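Local coordinates for protein hydrazine synthase alpha subunit (Candidatus Kuenenia stuttgartiensis, PDB 5C2V) that forms, with its beta and gamma partners, the hydrazine synthase complex, and condenses hydroxylamine with ammonia to yield hydrazine in the second half-reaction, at residues Phe80-Gly88 and Gln384-Pro394; Thr234-Gln245 and Arg256-Trp264. All coordinates share one frame; numbering follows the deposited sequence.

Contact 1: Phe80-Gly88 and Gln384-Pro394; sequences FDPCTYWDG and QPAPVYVKYKP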
loop_
_atom_site.group_PDB
_atom_site.type_symbol
_atom_site.label_atom_id
_atom_site.label_comp_id
_atom_site.label_asym_id
_atom_site.label_seq_id
_atom_site.Cartn_x
_atom_site.Cartn_y
_atom_site.Cartn_z
ATOM N N PHE D 80 9.079 -24.920 -27.669
ATOM C CA PHE D 80 9.290 -24.673 -26.245
ATOM C C PHE D 80 8.223 -25.346 -25.380
ATOM O O PHE D 80 7.361 -26.064 -25.889
ATOM C CB PHE D 80 9.319 -23.166 -25.967
ATOM C CG PHE D 80 8.076 -22.439 -26.405
ATOM C CD1 PHE D 80 7.890 -22.087 -27.734
ATOM C CD2 PHE D 80 7.099 -22.096 -25.486
ATOM C CE1 PHE D 80 6.750 -21.418 -28.137
ATOM C CE2 PHE D 80 5.956 -21.426 -25.884
ATOM C CZ PHE D 80 5.781 -21.086 -27.211
ATOM N N ASP D 81 8.300 -25.104 -24.073
ATOM C CA ASP D 81 7.372 -25.664 -23.084
ATOM C C ASP D 81 7.288 -27.193 -23.098
ATOM O O ASP D 81 6.251 -27.752 -23.449
ATOM C CB ASP D 81 5.969 -25.084 -23.286
ATOM C CG ASP D 81 5.842 -23.670 -22.759
ATOM O OD1 ASP D 81 6.616 -23.303 -21.850
ATOM O OD2 ASP D 81 4.968 -22.927 -23.251
ATOM N N PRO D 82 8.380 -27.873 -22.710
ATOM C CA PRO D 82 8.364 -29.339 -22.643
ATOM C C PRO D 82 7.559 -29.872 -21.457
ATOM O O PRO D 82 7.671 -29.334 -20.357
ATOM C CB PRO D 82 9.850 -29.704 -22.485
ATOM C CG PRO D 82 10.617 -28.426 -22.721
ATOM C CD PRO D 82 9.691 -27.329 -22.326
ATOM N N CYS D 83 6.762 -30.914 -21.680
ATOM C CA CYS D 83 6.130 -31.644 -20.583
ATOM C C CYS D 83 6.159 -33.143 -20.859
ATOM O O CYS D 83 5.602 -33.601 -21.855
ATOM C CB CYS D 83 4.692 -31.170 -20.372
ATOM S SG CYS D 83 3.901 -31.826 -18.882
ATOM N N THR D 84 6.781 -33.909 -19.968
ATOM C CA THR D 84 6.949 -35.343 -20.193
ATOM C C THR D 84 5.681 -36.129 -19.869
ATOM O O THR D 84 4.890 -35.731 -19.013
ATOM C CB THR D 84 8.114 -35.920 -19.358
ATOM O OG1 THR D 84 7.787 -35.865 -17.965
ATOM C CG2 THR D 84 9.395 -35.136 -19.608
ATOM N N TYR D 85 5.498 -37.250 -20.561
ATOM C CA TYR D 85 4.373 -38.141 -20.301
ATOM C C TYR D 85 4.636 -38.929 -19.022
ATOM O O TYR D 85 5.678 -38.765 -18.387
ATOM C CB TYR D 85 4.146 -39.082 -21.488
ATOM C CG TYR D 85 2.776 -39.730 -21.540
ATOM C CD1 TYR D 85 1.631 -38.967 -21.734
ATOM C CD2 TYR D 85 2.632 -41.106 -21.417
ATOM C CE1 TYR D 85 0.379 -39.555 -21.790
ATOM C CE2 TYR D 85 1.385 -41.703 -21.472
ATOM C CZ TYR D 85 0.263 -40.923 -21.659
ATOM O OH TYR D 85 -0.978 -41.516 -21.714
ATOM N N TRP D 86 3.693 -39.785 -18.649
ATOM C CA TRP D 86 3.778 -40.512 -17.389
ATOM C C TRP D 86 4.928 -41.518 -17.373
ATOM O O TRP D 86 5.629 -41.646 -16.370
ATOM C CB TRP D 86 2.455 -41.225 -17.104
ATOM C CG TRP D 86 1.259 -40.334 -17.264
ATOM C CD1 TRP D 86 0.360 -40.345 -18.291
ATOM C CD2 TRP D 86 0.838 -39.292 -16.375
ATOM N NE1 TRP D 86 -0.597 -39.381 -18.094
ATOM C CE2 TRP D 86 -0.327 -38.719 -16.926
ATOM C CE3 TRP D 86 1.331 -38.789 -15.167
ATOM C CZ2 TRP D 86 -1.005 -37.670 -16.309
ATOM C CZ3 TRP D 86 0.655 -37.748 -14.557
ATOM C CH2 TRP D 86 -0.500 -37.200 -15.129
ATOM N N ASP D 87 5.117 -42.231 -18.478
ATOM C CA ASP D 87 6.165 -43.246 -18.562
ATOM C C ASP D 87 7.537 -42.652 -18.877
ATOM O O ASP D 87 8.565 -43.257 -18.577
ATOM C CB ASP D 87 5.805 -44.292 -19.617
ATOM C CG ASP D 87 5.638 -43.692 -20.998
ATOM O OD1 ASP D 87 5.408 -42.468 -21.093
ATOM O OD2 ASP D 87 5.737 -44.444 -21.991
ATOM N N GLY D 88 7.545 -41.467 -19.477
ATOM C CA GLY D 88 8.786 -40.800 -19.828
ATOM C C GLY D 88 9.338 -41.185 -21.189
ATOM O O GLY D 88 10.504 -40.922 -21.485
ATOM N N GLN D 384 13.558 -23.969 -18.729
ATOM C CA GLN D 384 12.502 -24.982 -18.716
ATOM C C GLN D 384 13.035 -26.416 -18.657
ATOM O O GLN D 384 12.716 -27.227 -19.525
ATOM C CB GLN D 384 11.603 -24.821 -19.945
ATOM C CG GLN D 384 10.721 -23.586 -19.918
ATOM C CD GLN D 384 9.877 -23.448 -21.170
ATOM O OE1 GLN D 384 10.243 -23.941 -22.237
ATOM N NE2 GLN D 384 8.738 -22.775 -21.044
ATOM N N PRO D 385 13.849 -26.737 -17.634
ATOM C CA PRO D 385 14.328 -28.119 -17.541
ATOM C C PRO D 385 13.207 -29.092 -17.181
ATOM O O PRO D 385 12.446 -28.840 -16.247
ATOM C CB PRO D 385 15.378 -28.051 -16.430
ATOM C CG PRO D 385 14.922 -26.937 -15.563
ATOM C CD PRO D 385 14.283 -25.927 -16.480
ATOM N N ALA D 386 13.114 -30.190 -17.921
ATOM C CA ALA D 386 12.108 -31.212 -17.660
ATOM C C ALA D 386 12.739 -32.599 -17.703
ATOM O O ALA D 386 12.770 -33.236 -18.755
ATOM C CB ALA D 386 10.969 -31.110 -18.663
ATOM N N PRO D 387 13.247 -33.069 -16.553
ATOM C CA PRO D 387 13.947 -34.355 -16.463
ATOM C C PRO D 387 13.035 -35.530 -16.795
ATOM O O PRO D 387 11.834 -35.462 -16.534
ATOM C CB PRO D 387 14.395 -34.408 -15.001
ATOM C CG PRO D 387 13.402 -33.564 -14.282
ATOM C CD PRO D 387 13.074 -32.446 -15.229
ATOM N N VAL D 388 13.596 -36.592 -17.367
ATOM C CA VAL D 388 12.792 -37.757 -17.706
ATOM C C VAL D 388 12.753 -38.734 -16.529
ATOM O O VAL D 388 13.771 -39.004 -15.886
ATOM C CB VAL D 388 13.308 -38.467 -18.990
ATOM C CG1 VAL D 388 13.488 -37.456 -20.113
ATOM C CG2 VAL D 388 14.609 -39.218 -18.743
ATOM N N TYR D 389 11.550 -39.224 -16.242
ATOM C CA TYR D 389 11.304 -40.191 -15.176
ATOM C C TYR D 389 9.830 -40.562 -15.173
ATOM O O TYR D 389 9.006 -39.865 -15.767
ATOM C CB TYR D 389 11.715 -39.641 -13.803
ATOM C CG TYR D 389 10.870 -38.494 -13.290
ATOM C CD1 TYR D 389 11.139 -37.183 -13.663
ATOM C CD2 TYR D 389 9.813 -38.720 -12.417
ATOM C CE1 TYR D 389 10.373 -36.132 -13.187
ATOM C CE2 TYR D 389 9.044 -37.678 -11.936
ATOM C CZ TYR D 389 9.326 -36.387 -12.326
ATOM O OH TYR D 389 8.559 -35.348 -11.849
ATOM N N VAL D 390 9.497 -41.656 -14.500
ATOM C CA VAL D 390 8.113 -42.105 -14.441
ATOM C C VAL D 390 7.337 -41.310 -13.398
ATOM O O VAL D 390 7.683 -41.310 -12.216
ATOM C CB VAL D 390 8.018 -43.607 -14.121
ATOM C CG1 VAL D 390 6.563 -44.045 -14.071
ATOM C CG2 VAL D 390 8.788 -44.416 -15.154
ATOM N N LYS D 391 6.286 -40.632 -13.845
ATOM C CA LYS D 391 5.477 -39.805 -12.961
ATOM C C LYS D 391 4.228 -40.536 -12.495
ATOM O O LYS D 391 3.519 -41.145 -13.296
ATOM C CB LYS D 391 5.075 -38.506 -13.660
ATOM C CG LYS D 391 6.233 -37.579 -13.958
ATOM C CD LYS D 391 5.759 -36.353 -14.708
ATOM C CE LYS D 391 6.906 -35.407 -14.979
ATOM N NZ LYS D 391 6.462 -34.227 -15.769
ATOM N N TYR D 392 3.962 -40.471 -11.195
ATOM C CA TYR D 392 2.736 -41.033 -10.650
ATOM C C TYR D 392 1.549 -40.214 -11.137
ATOM O O TYR D 392 1.671 -39.011 -11.371
ATOM C CB TYR D 392 2.780 -41.066 -9.123
ATOM C CG TYR D 392 1.725 -41.956 -8.509
ATOM C CD1 TYR D 392 1.870 -43.337 -8.512
ATOM C CD2 TYR D 392 0.585 -41.418 -7.926
ATOM C CE1 TYR D 392 0.911 -44.158 -7.954
ATOM C CE2 TYR D 392 -0.381 -42.232 -7.365
ATOM C CZ TYR D 392 -0.213 -43.601 -7.381
ATOM O OH TYR D 392 -1.171 -44.416 -6.823
ATOM N N LYS D 393 0.404 -40.865 -11.298
ATOM C CA LYS D 393 -0.779 -40.190 -11.815
ATOM C C LYS D 393 -1.680 -39.686 -10.695
ATOM O O LYS D 393 -2.022 -40.436 -9.780
ATOM C CB LYS D 393 -1.567 -41.122 -12.736
ATOM C CG LYS D 393 -0.876 -41.412 -14.056
ATOM C CD LYS D 393 -1.633 -42.462 -14.852
ATOM C CE LYS D 393 -0.899 -42.821 -16.133
ATOM N NZ LYS D 393 -1.825 -43.350 -17.174
ATOM N N PRO D 394 -2.059 -38.402 -10.761
ATOM C CA PRO D 394 -3.000 -37.810 -9.805
ATOM C C PRO D 394 -4.420 -38.311 -10.034
ATOM O O PRO D 394 -4.734 -38.805 -11.116
ATOM C CB PRO D 394 -2.901 -36.305 -10.091
ATOM C CG PRO D 394 -1.646 -36.132 -10.890
ATOM C CD PRO D 394 -1.504 -37.393 -11.676
#
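Trp86 and Lys393 make the main side-chain contact between Phe80-Gly88 and Gln384-Pro394. The lysine chain crosses the indole at about a right angle and lies over one of its faces: CE of Lys393 sits 3.6 Å from the centroid of the five-membered ring of Trp86, a CH-pi contact. NZ of Lys393 reaches farther out, 4.3 Å from the same centroid, so the cation-pi interaction is off-centre, and the ammonium also hydrogen-bonds to the carbonyl of Ile136. Pro394 adds apolar contact at the far end of the indole, with its CD 3.6 Å from CH2 of Trp86. Nearer the strands, CB of Pro82 and CB of Ala386 meet at 4.2 Å.

Backbone bonding is sparse. Lys391 N donates to Trp86 O at 2.8 Å, in the carbonyl plane, and the same oxygen receives a CA-H...O contact from Val390. Strands 80-84 and 384-387 run nearly parallel, at 18°, but their axes stay 7.2 Å apart.

Side chains provide the remaining polar links. Gln384, its chain extended beyond CG (chi2 178°), reaches across to accept the Asp81 amide: N of Asp81 lies 2.9 Å from OE1 of Gln384, tilted 31° from the carbonyl plane. That OE1 also bonds Thr35, while OD2 of Asp81 is held by Arg126, in a salt bridge, and by the backbone N of Ser127. Lys391, likewise extended, brings NZ to 3.0 Å from OG1 of Thr84, a weak bond beside the one its ammonium makes with Tyr341.

The chemistry implies that two adjoining propeller blades are joined at their inner strands by side chains bridging the gap, without continuous sheet pairing, and by indole packing where the chains leave the strands.

Contact 2: Thr234-Gln245 and Arg256-Trp264; sequences TPDGNILFSSVQ and RVMICVDNW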
loop_
_atom_site.group_PDB
_atom_site.type_symbol
_atom_site.label_atom_id
_atom_site.label_comp_id
_atom_site.label_asym_id
_atom_site.label_seq_id
_atom_site.Cartn_x
_atom_site.Cartn_y
_atom_site.Cartn_z
ATOM N N THR D 234 -2.043 -30.587 -8.967
ATOM C CA THR D 234 -2.114 -30.610 -7.511
ATOM C C THR D 234 -2.026 -32.055 -7.027
ATOM O O THR D 234 -2.410 -32.975 -7.752
ATOM C CB THR D 234 -3.416 -29.967 -6.989
ATOM O OG1 THR D 234 -4.530 -30.812 -7.301
ATOM C CG2 THR D 234 -3.626 -28.596 -7.615
ATOM N N PRO D 235 -1.515 -32.265 -5.804
ATOM C CA PRO D 235 -1.395 -33.621 -5.255
ATOM C C PRO D 235 -2.742 -34.329 -5.094
ATOM O O PRO D 235 -2.782 -35.559 -5.062
ATOM C CB PRO D 235 -0.736 -33.388 -3.891
ATOM C CG PRO D 235 -0.015 -32.089 -4.037
ATOM C CD PRO D 235 -0.891 -31.260 -4.925
ATOM N N ASP D 236 -3.826 -33.564 -4.991
ATOM C CA ASP D 236 -5.166 -34.140 -4.877
ATOM C C ASP D 236 -5.886 -34.245 -6.226
ATOM O O ASP D 236 -7.062 -34.604 -6.275
ATOM C CB ASP D 236 -6.017 -33.342 -3.884
ATOM C CG ASP D 236 -5.815 -31.847 -4.003
ATOM O OD1 ASP D 236 -5.910 -31.313 -5.128
ATOM O OD2 ASP D 236 -5.564 -31.205 -2.962
ATOM N N GLY D 237 -5.183 -33.935 -7.312
ATOM C CA GLY D 237 -5.735 -34.116 -8.644
ATOM C C GLY D 237 -6.491 -32.962 -9.282
ATOM O O GLY D 237 -7.407 -33.183 -10.075
ATOM N N ASN D 238 -6.124 -31.733 -8.934
ATOM C CA ASN D 238 -6.680 -30.561 -9.605
ATOM C C ASN D 238 -5.614 -29.800 -10.394
ATOM O O ASN D 238 -4.442 -30.182 -10.397
ATOM C CB ASN D 238 -7.350 -29.633 -8.593
ATOM C CG ASN D 238 -8.414 -30.339 -7.776
ATOM O OD1 ASN D 238 -9.586 -30.368 -8.154
ATOM N ND2 ASN D 238 -8.010 -30.917 -6.650
ATOM N N ILE D 239 -6.024 -28.725 -11.060
ATOM C CA ILE D 239 -5.118 -27.946 -11.900
ATOM C C ILE D 239 -4.635 -26.676 -11.202
ATOM O O ILE D 239 -5.429 -25.792 -10.880
ATOM C CB ILE D 239 -5.785 -27.553 -13.233
ATOM C CG1 ILE D 239 -6.376 -28.786 -13.922
ATOM C CG2 ILE D 239 -4.786 -26.851 -14.144
ATOM C CD1 ILE D 239 -5.352 -29.846 -14.267
ATOM N N LEU D 240 -3.327 -26.600 -10.977
ATOM C CA LEU D 240 -2.700 -25.442 -10.349
ATOM C C LEU D 240 -2.168 -24.479 -11.404
ATOM O O LEU D 240 -1.443 -24.890 -12.309
ATOM C CB LEU D 240 -1.564 -25.888 -9.426
ATOM C CG LEU D 240 -0.738 -24.801 -8.735
ATOM C CD1 LEU D 240 -1.454 -24.272 -7.503
ATOM C CD2 LEU D 240 0.645 -25.324 -8.376
ATOM N N PHE D 241 -2.518 -23.201 -11.291
ATOM C CA PHE D 241 -2.084 -22.226 -12.287
ATOM C C PHE D 241 -2.062 -20.787 -11.777
ATOM O O PHE D 241 -2.413 -20.509 -10.628
ATOM C CB PHE D 241 -2.976 -22.314 -13.531
ATOM C CG PHE D 241 -4.421 -21.983 -13.272
ATOM C CD1 PHE D 241 -5.278 -22.927 -12.730
ATOM C CD2 PHE D 241 -4.927 -20.732 -13.589
ATOM C CE1 PHE D 241 -6.607 -22.626 -12.496
ATOM C CE2 PHE D 241 -6.257 -20.427 -13.359
ATOM C CZ PHE D 241 -7.096 -21.376 -12.812
ATOM N N SER D 242 -1.644 -19.880 -12.655
ATOM C CA SER D 242 -1.574 -18.460 -12.340
ATOM C C SER D 242 -2.723 -17.710 -13.000
ATOM O O SER D 242 -3.066 -17.968 -14.153
ATOM C CB SER D 242 -0.236 -17.871 -12.791
ATOM O OG SER D 242 0.854 -18.539 -12.181
ATOM N N SER D 243 -3.314 -16.779 -12.260
ATOM C CA SER D 243 -4.448 -16.015 -12.754
ATOM C C SER D 243 -4.220 -14.522 -12.570
ATOM O O SER D 243 -3.822 -14.072 -11.497
ATOM C CB SER D 243 -5.732 -16.441 -12.038
ATOM O OG SER D 243 -6.862 -15.778 -12.579
ATOM N N VAL D 244 -4.476 -13.753 -13.619
ATOM C CA VAL D 244 -4.343 -12.310 -13.527
ATOM C C VAL D 244 -5.686 -11.703 -13.158
ATOM O O VAL D 244 -6.617 -11.714 -13.964
ATOM C CB VAL D 244 -3.847 -11.697 -14.852
ATOM C CG1 VAL D 244 -3.806 -10.179 -14.756
ATOM C CG2 VAL D 244 -2.482 -12.254 -15.220
ATOM N N GLN D 245 -5.794 -11.171 -11.945
ATOM C CA GLN D 245 -7.018 -10.483 -11.578
ATOM C C GLN D 245 -6.765 -8.986 -11.680
ATOM O O GLN D 245 -6.175 -8.366 -10.786
ATOM C CB GLN D 245 -7.453 -10.879 -10.165
ATOM C CG GLN D 245 -7.574 -12.386 -9.958
ATOM C CD GLN D 245 -8.781 -12.980 -10.658
ATOM O OE1 GLN D 245 -9.863 -12.394 -10.658
ATOM N NE2 GLN D 245 -8.598 -14.146 -11.266
ATOM N N ARG D 256 -3.598 -7.935 -9.430
ATOM C CA ARG D 256 -2.582 -8.857 -8.908
ATOM C C ARG D 256 -2.552 -10.180 -9.671
ATOM O O ARG D 256 -3.552 -10.591 -10.250
ATOM C CB ARG D 256 -2.814 -9.138 -7.420
ATOM C CG ARG D 256 -2.246 -8.087 -6.474
ATOM C CD ARG D 256 -2.392 -8.509 -5.019
ATOM N NE ARG D 256 -3.694 -8.150 -4.463
ATOM C CZ ARG D 256 -3.926 -7.050 -3.753
ATOM N NH1 ARG D 256 -2.939 -6.198 -3.505
ATOM N NH2 ARG D 256 -5.143 -6.804 -3.286
ATOM N N VAL D 257 -1.401 -10.847 -9.665
ATOM C CA VAL D 257 -1.287 -12.176 -10.262
ATOM C C VAL D 257 -1.219 -13.234 -9.165
ATOM O O VAL D 257 -0.234 -13.322 -8.433
ATOM C CB VAL D 257 -0.049 -12.296 -11.172
ATOM C CG1 VAL D 257 0.080 -13.714 -11.708
ATOM C CG2 VAL D 257 -0.135 -11.299 -12.315
ATOM N N MET D 258 -2.273 -14.037 -9.062
ATOM C CA MET D 258 -2.420 -14.981 -7.961
ATOM C C MET D 258 -2.183 -16.427 -8.376
ATOM O O MET D 258 -2.427 -16.808 -9.519
ATOM C CB MET D 258 -3.815 -14.864 -7.344
ATOM C CG MET D 258 -4.935 -15.373 -8.241
ATOM S SD MET D 258 -6.468 -15.696 -7.348
ATOM C CE MET D 258 -7.598 -16.005 -8.702
ATOM N N ILE D 259 -1.687 -17.225 -7.439
ATOM C CA ILE D 259 -1.634 -18.667 -7.620
ATOM C C ILE D 259 -2.947 -19.269 -7.139
ATOM O O ILE D 259 -3.381 -19.008 -6.013
ATOM C CB ILE D 259 -0.460 -19.297 -6.858
ATOM C CG1 ILE D 259 0.859 -18.677 -7.317
ATOM C CG2 ILE D 259 -0.437 -20.803 -7.061
ATOM C CD1 ILE D 259 2.060 -19.238 -6.608
ATOM N N CYS D 260 -3.586 -20.061 -7.996
ATOM C CA CYS D 260 -4.871 -20.661 -7.658
ATOM C C CYS D 260 -5.029 -22.058 -8.255
ATOM O O CYS D 260 -4.150 -22.544 -8.971
ATOM C CB CYS D 260 -6.012 -19.758 -8.132
ATOM S SG CYS D 260 -6.029 -19.450 -9.912
ATOM N N VAL D 261 -6.156 -22.699 -7.957
ATOM C CA VAL D 261 -6.455 -24.019 -8.500
ATOM C C VAL D 261 -7.869 -24.079 -9.067
ATOM O O VAL D 261 -8.733 -23.283 -8.698
ATOM C CB VAL D 261 -6.304 -25.136 -7.442
ATOM C CG1 VAL D 261 -4.891 -25.170 -6.889
ATOM C CG2 VAL D 261 -7.310 -24.953 -6.323
ATOM N N ASP D 262 -8.093 -25.025 -9.974
ATOM C CA ASP D 262 -9.420 -25.258 -10.532
ATOM C C ASP D 262 -9.544 -26.706 -10.986
ATOM O O ASP D 262 -8.546 -27.345 -11.314
ATOM C CB ASP D 262 -9.689 -24.307 -11.703
ATOM C CG ASP D 262 -11.159 -24.250 -12.088
ATOM O OD1 ASP D 262 -11.944 -25.094 -11.606
ATOM O OD2 ASP D 262 -11.530 -23.360 -12.882
ATOM N N ASN D 263 -10.768 -27.224 -11.003
ATOM C CA ASN D 263 -11.009 -28.557 -11.538
ATOM C C ASN D 263 -10.730 -28.568 -13.034
ATOM O O ASN D 263 -10.832 -27.535 -13.696
ATOM C CB ASN D 263 -12.441 -29.011 -11.249
ATOM C CG ASN D 263 -12.673 -29.310 -9.781
ATOM O OD1 ASN D 263 -13.649 -28.849 -9.188
ATOM N ND2 ASN D 263 -11.775 -30.087 -9.186
ATOM N N TRP D 264 -10.377 -29.734 -13.569
ATOM C CA TRP D 264 -9.935 -29.824 -14.957
ATOM C C TRP D 264 -11.050 -29.498 -15.951
ATOM O O TRP D 264 -10.785 -29.277 -17.133
ATOM C CB TRP D 264 -9.357 -31.215 -15.241
ATOM C CG TRP D 264 -10.346 -32.335 -15.158
ATOM C CD1 TRP D 264 -10.897 -32.861 -14.026
ATOM C CD2 TRP D 264 -10.876 -33.092 -16.252
ATOM N NE1 TRP D 264 -11.750 -33.887 -14.349
ATOM C CE2 TRP D 264 -11.755 -34.049 -15.709
ATOM C CE3 TRP D 264 -10.700 -33.047 -17.638
ATOM C CZ2 TRP D 264 -12.455 -34.955 -16.504
ATOM C CZ3 TRP D 264 -11.396 -33.946 -18.425
ATOM C CH2 TRP D 264 -12.263 -34.887 -17.856
HETATM O O HOH W 1 -9.655 -31.460 -10.659
#
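Phe241 and Cys260 face each other as a hydrogen-bonded antiparallel pair, with both backbone bonds close to straight. The cysteine sulfur lies over one face of the phenyl ring, SG of Cys260 being 3.9 Å from the centroid of Phe241, while CB of Asp262 meets the ring edge 3.6 Å from CE1 of Phe241. With chi1 at 63°, the ring is swung between the backbone N and carbonyl carbon and reaches across to both neighbours. On this side of the sheet Met258 CE also rests 3.8 Å from Ser243 CB. The other side is largely apolar and just as close: Leu240 CD1 wedges against Ile259 CG2 at 3.6 Å and against CG1 of Val261.

Toward the 234-238 end the cross-segment packing is reduced to a few contacts, such as Thr234 CG2 on Val261 CG1, and polar links become prominent. There a type I turn is held internally as OD1 of Asp236 accepts from Thr234 OG1 and Asn238 ND2 on opposite faces of its carboxylate. Water 1 connects the segments, donating to Gly237 O at 2.9 Å and accepting from ND2 of Asn263. At the other end Arg256 leads away from the hairpin, and its ion pair with Asp277 is long and weak.

The side chain of Met258 comes within about 4 Å of a bound heme c. Strands 239-245 and 256-262 form a beta hairpin, the two middle strands of a four-stranded antiparallel propeller blade.

Both contacts belong to the N-terminal six-bladed beta-propeller, with centres about 19 Å apart. Contact 2 lies within a single blade, between its second and third strands. Contact 1 instead links two blades: strand 76-84 opens one, whereas strand 381-387 pairs with strand 31-37 in a sheet drawn from both ends of the propeller sequence, a common way of closing a propeller. Along the chain, 80-88 comes first, then contact 2, then 384-394, so the chain between the segments of contact 1 runs through most of the propeller, the blade of contact 2 included. The two meet where Pro394 CB packs 3.9 Å from Gly237 CA, joining the segment after the closing strand to the turn leading into strand 239-245, whose hairpin extends toward the heme.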